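PDB 4JZ2: superoxide dismutase from Clostridium difficile, which probably catalyses the dismutation of superoxide to hydrogen peroxide and oxygen at a single bound metal ion, here cobalt(II). Local coordinates for residues K33-Y38 against G80-H85; K86-I91 against I164-W169. All blocks are in the same frame, centred on the assembly; numbering follows the deposited sequence.

Interaction 1 (K33-Y38 against G80-H85); sequences KHYQAY and GGAYNH. With CO (cobalt (II) ion), chain B.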
loop_
_atom_site.group_PDB
_atom_site.type_symbol
_atom_site.label_atom_id
_atom_site.label_comp_id
_atom_site.label_asym_id
_atom_site.label_seq_id
_atom_site.Cartn_x
_atom_site.Cartn_y
_atom_site.Cartn_z
ATOM N N LYS A 33 -5.644 6.577 -14.899
ATOM C CA LYS A 33 -6.570 6.386 -13.781
ATOM C C LYS A 33 -5.995 6.859 -12.442
ATOM O O LYS A 33 -6.568 7.727 -11.798
ATOM C CB LYS A 33 -7.003 4.922 -13.676
ATOM C CG LYS A 33 -7.593 4.359 -14.945
ATOM C CD LYS A 33 -8.855 5.087 -15.337
ATOM C CE LYS A 33 -9.507 4.391 -16.525
ATOM N NZ LYS A 33 -10.808 5.033 -16.850
ATOM N N HIS A 34 -4.868 6.287 -12.031
ATOM C CA HIS A 34 -4.280 6.634 -10.730
ATOM C C HIS A 34 -3.788 8.078 -10.662
ATOM O O HIS A 34 -4.170 8.830 -9.770
ATOM C CB HIS A 34 -3.146 5.680 -10.372
ATOM C CG HIS A 34 -3.594 4.271 -10.149
ATOM N ND1 HIS A 34 -4.025 3.810 -8.921
ATOM C CD2 HIS A 34 -3.681 3.212 -10.995
ATOM C CE1 HIS A 34 -4.357 2.533 -9.022
ATOM N NE2 HIS A 34 -4.150 2.147 -10.272
ATOM N N TYR A 35 -2.947 8.468 -11.607
ATOM C CA TYR A 35 -2.393 9.818 -11.613
ATOM C C TYR A 35 -3.534 10.817 -11.776
ATOM O O TYR A 35 -3.638 11.802 -11.018
ATOM C CB TYR A 35 -1.347 9.921 -12.732
ATOM C CG TYR A 35 -0.743 11.294 -12.997
ATOM C CD1 TYR A 35 -0.736 12.305 -12.024
ATOM C CD2 TYR A 35 -0.144 11.562 -14.219
ATOM C CE1 TYR A 35 -0.158 13.562 -12.296
ATOM C CE2 TYR A 35 0.424 12.791 -14.502
ATOM C CZ TYR A 35 0.420 13.787 -13.550
ATOM O OH TYR A 35 0.997 14.992 -13.882
ATOM N N GLN A 36 -4.414 10.545 -12.740
ATOM C CA GLN A 36 -5.592 11.377 -12.961
ATOM C C GLN A 36 -6.434 11.566 -11.699
ATOM O O GLN A 36 -6.950 12.652 -11.463
ATOM C CB GLN A 36 -6.476 10.799 -14.074
ATOM C CG GLN A 36 -7.709 11.629 -14.351
ATOM C CD GLN A 36 -7.389 12.872 -15.166
ATOM O OE1 GLN A 36 -6.790 12.784 -16.245
ATOM N NE2 GLN A 36 -7.771 14.038 -14.649
ATOM N N ALA A 37 -6.580 10.518 -10.894
ATOM C CA ALA A 37 -7.397 10.619 -9.675
ATOM C C ALA A 37 -6.790 11.564 -8.630
ATOM O O ALA A 37 -7.504 12.323 -7.958
ATOM C CB ALA A 37 -7.601 9.242 -9.061
ATOM N N TYR A 38 -5.475 11.492 -8.467
ATOM C CA TYR A 38 -4.801 12.383 -7.527
ATOM C C TYR A 38 -5.017 13.832 -7.934
ATOM O O TYR A 38 -5.289 14.684 -7.096
ATOM C CB TYR A 38 -3.306 12.079 -7.450
ATOM C CG TYR A 38 -3.001 10.737 -6.816
ATOM C CD1 TYR A 38 -3.445 10.435 -5.533
ATOM C CD2 TYR A 38 -2.274 9.781 -7.498
ATOM C CE1 TYR A 38 -3.165 9.203 -4.948
ATOM C CE2 TYR A 38 -1.997 8.548 -6.930
ATOM C CZ TYR A 38 -2.448 8.266 -5.654
ATOM O OH TYR A 38 -2.151 7.036 -5.099
ATOM N N GLY A 80 0.842 15.071 -3.211
ATOM C CA GLY A 80 1.890 14.074 -3.203
ATOM C C GLY A 80 1.749 13.157 -4.407
ATOM O O GLY A 80 2.700 12.964 -5.167
ATOM N N GLY A 81 0.553 12.605 -4.586
ATOM C CA GLY A 81 0.293 11.695 -5.692
ATOM C C GLY A 81 0.524 12.355 -7.043
ATOM O O GLY A 81 1.125 11.769 -7.945
ATOM N N ALA A 82 0.031 13.577 -7.183
ATOM C CA ALA A 82 0.165 14.315 -8.433
ATOM C C ALA A 82 1.636 14.592 -8.726
ATOM O O ALA A 82 2.112 14.366 -9.840
ATOM C CB ALA A 82 -0.622 15.614 -8.373
ATOM N N TYR A 83 2.368 15.053 -7.721
ATOM C CA TYR A 83 3.769 15.403 -7.938
ATOM C C TYR A 83 4.632 14.163 -8.186
ATOM O O TYR A 83 5.473 14.149 -9.088
ATOM C CB TYR A 83 4.321 16.201 -6.753
ATOM C CG TYR A 83 5.792 16.515 -6.903
ATOM C CD1 TYR A 83 6.211 17.694 -7.507
ATOM C CD2 TYR A 83 6.759 15.623 -6.459
ATOM C CE1 TYR A 83 7.557 17.986 -7.650
ATOM C CE2 TYR A 83 8.103 15.894 -6.603
ATOM C CZ TYR A 83 8.499 17.078 -7.199
ATOM O OH TYR A 83 9.838 17.343 -7.342
ATOM N N ASN A 84 4.431 13.128 -7.379
ATOM C CA ASN A 84 5.253 11.926 -7.474
ATOM C C ASN A 84 5.068 11.229 -8.814
ATOM O O ASN A 84 6.018 10.689 -9.367
ATOM C CB ASN A 84 4.924 10.932 -6.350
ATOM C CG ASN A 84 5.302 11.452 -4.978
ATOM O OD1 ASN A 84 6.097 12.377 -4.860
ATOM N ND2 ASN A 84 4.731 10.851 -3.928
ATOM N N HIS A 85 3.843 11.225 -9.326
ATOM C CA HIS A 85 3.588 10.523 -10.577
ATOM C C HIS A 85 4.087 11.311 -11.784
ATOM O O HIS A 85 4.673 10.743 -12.708
ATOM C CB HIS A 85 2.109 10.141 -10.702
ATOM C CG HIS A 85 1.736 8.985 -9.833
ATOM N ND1 HIS A 85 1.355 9.141 -8.513
ATOM C CD2 HIS A 85 1.747 7.654 -10.065
ATOM C CE1 HIS A 85 1.117 7.954 -7.986
ATOM N NE2 HIS A 85 1.344 7.034 -8.908
HETATM CO CO CO B . 1.570 4.967 -8.616
HETATM O O HOH W 1 1.112 16.678 -11.949
HETATM O O HOH W 2 1.916 5.342 -6.262
#
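Tyr38 lays its ring on the backbone of Gly81, whose CA sits over one face as a CH-pi contact, 3.8 Å from the ring centroid. With no CB at Gly81 to hold the tyrosine off, the helices can come this close: CA of Tyr38 and CA of Ala82 are 5.4 Å apart. Further along the same ring, Tyr38 CE2 meets His85 CE1 at 3.3 Å, the two planes only 26° apart but slid so far that they barely overlap. The two, 24-46 and 72-90, are the long helices of the alpha-hairpin domain of iron/manganese superoxide dismutases. His85 carries CG beside its backbone N (chi1 -75°), which turns NE2 to the cobalt ion at 2.1 Å and ND1 back to the preceding turn of its own helix. There ND1 donates to Gly81 O at 2.7 Å, nearly in the imidazole plane, so the ligand ring is fixed in rotation by metal and carbonyl together. Tyr35 differs in its first torsion, with CG anti to N (chi1 174°), and runs past His85 in the opposite direction with His85 CB over its ring. Its OH reaches a water 2.6 Å away that donates to Ala82 O, and it also hydrogen-bonds Lys9 N.

Interaction 2 (K86-I91 against I164-W169); sequences KFFFDI and IGLDVW. With CO (cobalt (II) ion), chain B.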
loop_
_atom_site.group_PDB
_atom_site.type_symbol
_atom_site.label_atom_id
_atom_site.label_comp_id
_atom_site.label_asym_id
_atom_site.label_seq_id
_atom_site.Cartn_x
_atom_site.Cartn_y
_atom_site.Cartn_z
ATOM N N LYS A 86 3.860 12.619 -11.777
ATOM C CA LYS A 86 4.443 13.453 -12.816
ATOM C C LYS A 86 5.941 13.174 -12.859
ATOM O O LYS A 86 6.507 12.920 -13.930
ATOM C CB LYS A 86 4.201 14.939 -12.555
ATOM C CG LYS A 86 4.612 15.796 -13.752
ATOM C CD LYS A 86 4.984 17.213 -13.364
ATOM C CE LYS A 86 3.785 18.007 -12.913
ATOM N NZ LYS A 86 4.126 19.456 -12.761
ATOM N N PHE A 87 6.575 13.218 -11.688
ATOM C CA PHE A 87 8.008 12.957 -11.564
ATOM C C PHE A 87 8.385 11.574 -12.087
ATOM O O PHE A 87 9.374 11.408 -12.812
ATOM C CB PHE A 87 8.464 13.078 -10.099
ATOM C CG PHE A 87 9.946 12.866 -9.908
ATOM C CD1 PHE A 87 10.814 13.954 -9.843
ATOM C CD2 PHE A 87 10.476 11.590 -9.819
ATOM C CE1 PHE A 87 12.174 13.776 -9.683
ATOM C CE2 PHE A 87 11.845 11.401 -9.658
ATOM C CZ PHE A 87 12.697 12.497 -9.594
ATOM N N PHE A 88 7.585 10.581 -11.714
ATOM C CA PHE A 88 7.888 9.188 -12.036
ATOM C C PHE A 88 7.852 8.923 -13.552
ATOM O O PHE A 88 8.772 8.308 -14.110
ATOM C CB PHE A 88 6.905 8.273 -11.297
ATOM C CG PHE A 88 7.157 6.799 -11.505
ATOM C CD1 PHE A 88 8.368 6.240 -11.160
ATOM C CD2 PHE A 88 6.149 5.975 -11.990
ATOM C CE1 PHE A 88 8.604 4.878 -11.343
ATOM C CE2 PHE A 88 6.363 4.615 -12.164
ATOM C CZ PHE A 88 7.593 4.065 -11.848
ATOM N N PHE A 89 6.815 9.403 -14.227
ATOM C CA PHE A 89 6.739 9.184 -15.667
ATOM C C PHE A 89 7.855 9.967 -16.383
ATOM O O PHE A 89 8.394 9.504 -17.392
ATOM C CB PHE A 89 5.362 9.532 -16.204
ATOM C CG PHE A 89 4.254 8.725 -15.575
ATOM C CD1 PHE A 89 4.351 7.342 -15.491
ATOM C CD2 PHE A 89 3.132 9.348 -15.058
ATOM C CE1 PHE A 89 3.341 6.595 -14.902
ATOM C CE2 PHE A 89 2.111 8.605 -14.469
ATOM C CZ PHE A 89 2.215 7.234 -14.393
ATOM N N ASP A 90 8.232 11.121 -15.830
ATOM C CA ASP A 90 9.332 11.916 -16.393
ATOM C C ASP A 90 10.697 11.259 -16.213
ATOM O O ASP A 90 11.629 11.533 -16.979
ATOM C CB ASP A 90 9.373 13.329 -15.787
ATOM C CG ASP A 90 8.406 14.284 -16.446
ATOM O OD1 ASP A 90 7.894 13.959 -17.539
ATOM O OD2 ASP A 90 8.147 15.364 -15.861
ATOM N N ILE A 91 10.834 10.398 -15.206
ATOM C CA ILE A 91 12.144 9.819 -14.905
ATOM C C ILE A 91 12.347 8.465 -15.597
ATOM O O ILE A 91 13.343 7.778 -15.373
ATOM C CB ILE A 91 12.410 9.713 -13.382
ATOM C CG1 ILE A 91 13.915 9.805 -13.082
ATOM C CG2 ILE A 91 11.827 8.406 -12.799
ATOM C CD1 ILE A 91 14.537 11.147 -13.458
ATOM N N ILE A 164 16.172 10.505 -8.757
ATOM C CA ILE A 164 15.272 9.506 -9.347
ATOM C C ILE A 164 14.405 8.926 -8.235
ATOM O O ILE A 164 14.715 9.092 -7.059
ATOM C CB ILE A 164 16.014 8.361 -10.040
ATOM C CG1 ILE A 164 16.661 7.426 -9.014
ATOM C CG2 ILE A 164 17.024 8.906 -11.057
ATOM C CD1 ILE A 164 17.267 6.168 -9.631
ATOM N N GLY A 165 13.326 8.249 -8.611
ATOM C CA GLY A 165 12.384 7.718 -7.642
ATOM C C GLY A 165 11.615 6.571 -8.275
ATOM O O GLY A 165 11.284 6.641 -9.451
ATOM N N LEU A 166 11.334 5.531 -7.494
ATOM C CA LEU A 166 10.616 4.355 -7.985
ATOM C C LEU A 166 9.334 4.145 -7.183
ATOM O O LEU A 166 9.378 4.066 -5.956
ATOM C CB LEU A 166 11.504 3.117 -7.858
ATOM C CG LEU A 166 10.894 1.753 -8.218
ATOM C CD1 LEU A 166 10.344 1.745 -9.644
ATOM C CD2 LEU A 166 11.930 0.654 -8.018
ATOM N N ASP A 167 8.206 4.077 -7.886
ATOM C CA ASP A 167 6.901 3.784 -7.297
ATOM C C ASP A 167 6.829 2.289 -6.960
ATOM O O ASP A 167 6.922 1.446 -7.863
ATOM C CB ASP A 167 5.824 4.144 -8.325
ATOM C CG ASP A 167 4.418 4.096 -7.772
ATOM O OD1 ASP A 167 4.215 3.735 -6.590
ATOM O OD2 ASP A 167 3.477 4.438 -8.534
ATOM N N VAL A 168 6.700 1.942 -5.674
ATOM C CA VAL A 168 6.516 0.525 -5.314
ATOM C C VAL A 168 5.154 0.215 -4.701
ATOM O O VAL A 168 4.981 -0.809 -4.025
ATOM C CB VAL A 168 7.662 -0.074 -4.451
ATOM C CG1 VAL A 168 8.965 -0.091 -5.248
ATOM C CG2 VAL A 168 7.807 0.689 -3.130
ATOM N N TRP A 169 4.189 1.097 -4.938
ATOM C CA TRP A 169 2.791 0.735 -4.741
ATOM C C TRP A 169 2.569 -0.495 -5.618
ATOM O O TRP A 169 3.128 -0.583 -6.717
ATOM C CB TRP A 169 1.885 1.852 -5.226
ATOM C CG TRP A 169 1.753 3.021 -4.262
ATOM C CD1 TRP A 169 2.765 3.806 -3.764
ATOM C CD2 TRP A 169 0.542 3.527 -3.698
ATOM N NE1 TRP A 169 2.247 4.777 -2.923
ATOM C CE2 TRP A 169 0.875 4.621 -2.871
ATOM C CE3 TRP A 169 -0.812 3.164 -3.817
ATOM C CZ2 TRP A 169 -0.080 5.350 -2.165
ATOM C CZ3 TRP A 169 -1.765 3.890 -3.116
ATOM C CH2 TRP A 169 -1.394 4.972 -2.297
HETATM CO CO CO B . 1.570 4.967 -8.616
HETATM O O HOH W 2 1.916 5.342 -6.262
#
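Phe88 presents one ring face to Asp167, whose CB stands over the centre as a CH-pi contact, 3.9 Å from the centroid. The pair joins the last turns of helix 72-90, in the alpha-hairpin domain, to strand 161-167 of the three-stranded antiparallel sheet in the C-terminal domain. Ring and carboxylate planes stand 85° apart. With CG of Asp167 anti to its backbone N (chi1 -171°), the carboxylate is directed away from the phenyl ring, and OD2 binds the cobalt ion at 2.0 Å. The edge of the Phe88 ring meets the strand as well: CD1 lies 3.4 Å from Gly165 O, in the ring plane, and this buried carbonyl has no hydrogen-bond partner in the model. Phe87 also comes edge-on, its CE2 at 3.6 Å from Gly165 N, while Ile91 crosses Ile164 at about a right angle, CG1 against CG2. Further out, Tyr184 of helix 181-188 packs on both Phe88 and Leu166, and its OH hydrogen-bonds Asp167 O. The carboxylate is steadied from two residues further along its own segment by an Asx turn, in which Trp169 N donates to Asp167 OD1 at 3.1 Å from above the carboxylate plane, 40° out of it.

How the interactions relate
Helix 72-90 serves both contacts in series: residues 80-85 face helix 24-46 in interaction 1, and the next six residues open interaction 2 against the strand. They converge on the cobalt ion, where His85 NE2 from the first and Asp167 OD2 from the second lie 3.4 Å apart; His30 and His171 complete the protein ligands. A shared water binds the metal at 2.4 Å and makes a weak hydrogen bond to Asp167 OD1. The centres of the contacts are about 11 Å apart, and aromatic packing joins them directly: Tyr35 CD2 lies 3.7 Å from Phe89 CE2, while Tyr38 OH, hydrogen-bonded to Gln152 NE2, is 3.6 Å from Trp169 CH2.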